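Local atomic coordinates of zinc phosphodiesterase ELAC protein 1 (Homo sapiens, PDB entry 3ZWF), a protein that is a zinc-dependent phosphodiesterase with some tRNA 3'-processing endonuclease activity, and repairs tRNAs by removing a 2',3'-cyclic phosphate downstream of ribosome-associated quality control. Residues E29-D34 with F171-F176. Residues are numbered along the deposited sequence; the frame is centred on the assembly and turned at random.
Sequences ECWLFD and FVVKAF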
loop_
_atom_site.group_PDB
_atom_site.type_symbol
_atom_site.label_atom_id
_atom_site.label_comp_id
_atom_site.label_asym_id
_atom_site.label_seq_id
_atom_site.Cartn_x
_atom_site.Cartn_y
_atom_site.Cartn_z
ATOM N N GLU A 29 -0.337 -5.509 24.469
ATOM C CA GLU A 29 0.789 -5.363 23.526
ATOM C C GLU A 29 0.563 -6.186 22.250
ATOM O O GLU A 29 0.370 -7.410 22.335
ATOM C CB GLU A 29 2.117 -5.769 24.186
ATOM C CG GLU A 29 3.289 -5.866 23.199
ATOM C CD GLU A 29 4.663 -5.777 23.853
ATOM O OE1 GLU A 29 4.731 -5.659 25.092
ATOM O OE2 GLU A 29 5.681 -5.829 23.112
ATOM N N CYS A 30 0.593 -5.496 21.090
ATOM C CA CYS A 30 0.336 -6.093 19.770
ATOM C C CYS A 30 1.608 -6.271 18.961
ATOM O O CYS A 30 2.380 -5.320 18.780
ATOM C CB CYS A 30 -0.691 -5.272 18.938
ATOM S SG CYS A 30 -2.336 -5.280 19.596
ATOM N N TRP A 31 1.798 -7.479 18.443
ATOM C CA TRP A 31 2.833 -7.768 17.449
ATOM C C TRP A 31 2.196 -8.130 16.099
ATOM O O TRP A 31 1.345 -9.021 16.007
ATOM C CB TRP A 31 3.770 -8.918 17.858
ATOM C CG TRP A 31 4.513 -8.715 19.114
ATOM C CD1 TRP A 31 4.660 -7.562 19.827
ATOM C CD2 TRP A 31 5.271 -9.722 19.809
ATOM N NE1 TRP A 31 5.443 -7.796 20.944
ATOM C CE2 TRP A 31 5.815 -9.118 20.961
ATOM C CE3 TRP A 31 5.519 -11.069 19.567
ATOM C CZ2 TRP A 31 6.603 -9.818 21.865
ATOM C CZ3 TRP A 31 6.281 -11.785 20.490
ATOM C CH2 TRP A 31 6.810 -11.150 21.619
ATOM N N LEU A 32 2.608 -7.420 15.064
ATOM C CA LEU A 32 2.099 -7.651 13.724
ATOM C C LEU A 32 3.034 -8.537 12.898
ATOM O O LEU A 32 4.234 -8.285 12.794
ATOM C CB LEU A 32 1.900 -6.295 13.009
ATOM C CG LEU A 32 1.433 -6.308 11.538
ATOM C CD1 LEU A 32 0.050 -6.880 11.396
ATOM C CD2 LEU A 32 1.493 -4.873 10.979
ATOM N N PHE A 33 2.457 -9.552 12.289
ATOM C CA PHE A 33 3.157 -10.485 11.420
ATOM C C PHE A 33 2.622 -10.270 10.011
ATOM O O PHE A 33 1.461 -10.594 9.712
ATOM C CB PHE A 33 2.955 -11.940 11.885
ATOM C CG PHE A 33 3.645 -12.244 13.159
ATOM C CD1 PHE A 33 3.060 -11.930 14.382
ATOM C CD2 PHE A 33 4.927 -12.812 13.164
ATOM C CE1 PHE A 33 3.738 -12.213 15.607
ATOM C CE2 PHE A 33 5.599 -13.054 14.357
ATOM C CZ PHE A 33 4.998 -12.758 15.575
ATOM N N ASP A 34 3.501 -9.700 9.187
ATOM C CA ASP A 34 3.238 -9.261 7.804
ATOM C C ASP A 34 2.313 -8.044 7.730
ATOM O O ASP A 34 1.566 -7.717 8.655
ATOM C CB ASP A 34 2.788 -10.416 6.897
ATOM C CG ASP A 34 3.981 -11.380 6.535
ATOM O OD1 ASP A 34 5.106 -10.961 6.690
ATOM O OD2 ASP A 34 3.743 -12.505 6.065
ATOM N N PHE A 171 9.435 -13.633 26.849
ATOM C CA PHE A 171 9.381 -14.318 25.551
ATOM C C PHE A 171 10.747 -14.649 24.997
ATOM O O PHE A 171 11.712 -13.911 25.200
ATOM C CB PHE A 171 8.671 -13.448 24.494
ATOM C CG PHE A 171 7.239 -13.172 24.800
ATOM C CD1 PHE A 171 6.282 -14.152 24.616
ATOM C CD2 PHE A 171 6.849 -11.924 25.273
ATOM C CE1 PHE A 171 4.936 -13.897 24.908
ATOM C CE2 PHE A 171 5.513 -11.650 25.558
ATOM C CZ PHE A 171 4.555 -12.638 25.382
ATOM N N VAL A 172 10.810 -15.734 24.244
ATOM C CA VAL A 172 11.931 -15.973 23.318
ATOM C C VAL A 172 11.333 -16.064 21.933
ATOM O O VAL A 172 10.433 -16.894 21.697
ATOM C CB VAL A 172 12.683 -17.289 23.593
ATOM C CG1 VAL A 172 13.959 -17.322 22.770
ATOM C CG2 VAL A 172 13.007 -17.405 25.026
ATOM N N VAL A 173 11.817 -15.209 21.032
ATOM C CA VAL A 173 11.357 -15.186 19.642
ATOM C C VAL A 173 12.508 -15.437 18.668
ATOM O O VAL A 173 13.583 -14.828 18.767
ATOM C CB VAL A 173 10.604 -13.883 19.297
ATOM C CG1 VAL A 173 10.088 -13.895 17.865
ATOM C CG2 VAL A 173 9.470 -13.688 20.280
ATOM N N LYS A 174 12.285 -16.389 17.766
ATOM C CA LYS A 174 13.288 -16.827 16.798
ATOM C C LYS A 174 12.672 -16.894 15.430
ATOM O O LYS A 174 11.454 -17.011 15.318
ATOM C CB LYS A 174 13.866 -18.198 17.179
ATOM C CG LYS A 174 14.624 -18.184 18.475
ATOM C CD LYS A 174 15.109 -19.558 18.865
ATOM C CE LYS A 174 16.014 -19.424 20.055
ATOM N NZ LYS A 174 16.374 -20.781 20.475
ATOM N N ALA A 175 13.513 -16.788 14.401
ATOM C CA ALA A 175 13.091 -17.032 13.019
ATOM C C ALA A 175 13.808 -18.281 12.495
ATOM O O ALA A 175 14.868 -18.688 12.986
ATOM C CB ALA A 175 13.371 -15.843 12.128
ATOM N N PHE A 176 13.206 -18.883 11.489
ATOM C CA PHE A 176 13.803 -20.012 10.791
ATOM C C PHE A 176 13.506 -19.920 9.293
ATOM O O PHE A 176 12.601 -19.206 8.863
ATOM C CB PHE A 176 13.345 -21.362 11.373
ATOM C CG PHE A 176 11.833 -21.543 11.456
ATOM C CD1 PHE A 176 11.099 -21.019 12.499
ATOM C CD2 PHE A 176 11.154 -22.231 10.459
ATOM C CE1 PHE A 176 9.743 -21.168 12.545
ATOM C CE2 PHE A 176 9.770 -22.427 10.509
ATOM C CZ PHE A 176 9.055 -21.889 11.565
#
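Trp-31 reaches across the interior of the metallo-beta-lactamase sandwich to meet Phe-171 and Val-173, joining strand 29-33 of one sheet to strand 171-179 of the other. The two backbones are well separated, with 11.5 Å between Trp-31 CA and Val-173 CA, so side chains alone bridge the gap and the bulk of an indole suits the span.

With CG placed anti to its carbonyl carbon (chi1 -59°), Trp-31 sends the far end of its six-membered ring toward the opposite sheet. There CH2 stands over one face of the Phe-171 ring, off-centre toward its rim, 3.7 Å from Phe-171 CD2. The pair is an edge-to-face aromatic contact, its planes inclined at 64° and the centroid of the Trp-31 six-membered ring 5.0 Å from that of Phe-171. Such a geometry brings the slightly positive C-H rim of the indole to the electron-rich phenyl face.

Val-173, two residues after Phe-171 on the same strand, points its side chain to the same interior. Its CG2 lies 3.7 Å from Trp-31 CZ3, approaching the indole obliquely, and a compact branched side chain well suited to a strand fills the place beside the larger ring. Val-189 from the adjoining strand 184-191 touches both Trp-31 and Phe-171, while the ring of Phe-166 meets the indole nearly at right angles, so this apolar interior is built by several strands.

The indole's polar atom is satisfied on its own strand, which helps to fix the ring's rotation. Glu-29 OE2 is gripped twice, by Trp-31 NE1 and by Thr-54 OG1 of strand 53-57, which helps to position the carboxylate. Trp-31 NE1 donates to Glu-29 OE2 at 2.9 Å, nearly straight at 164°, with the oxygen close to the indole plane but approached from above the carboxylate plane.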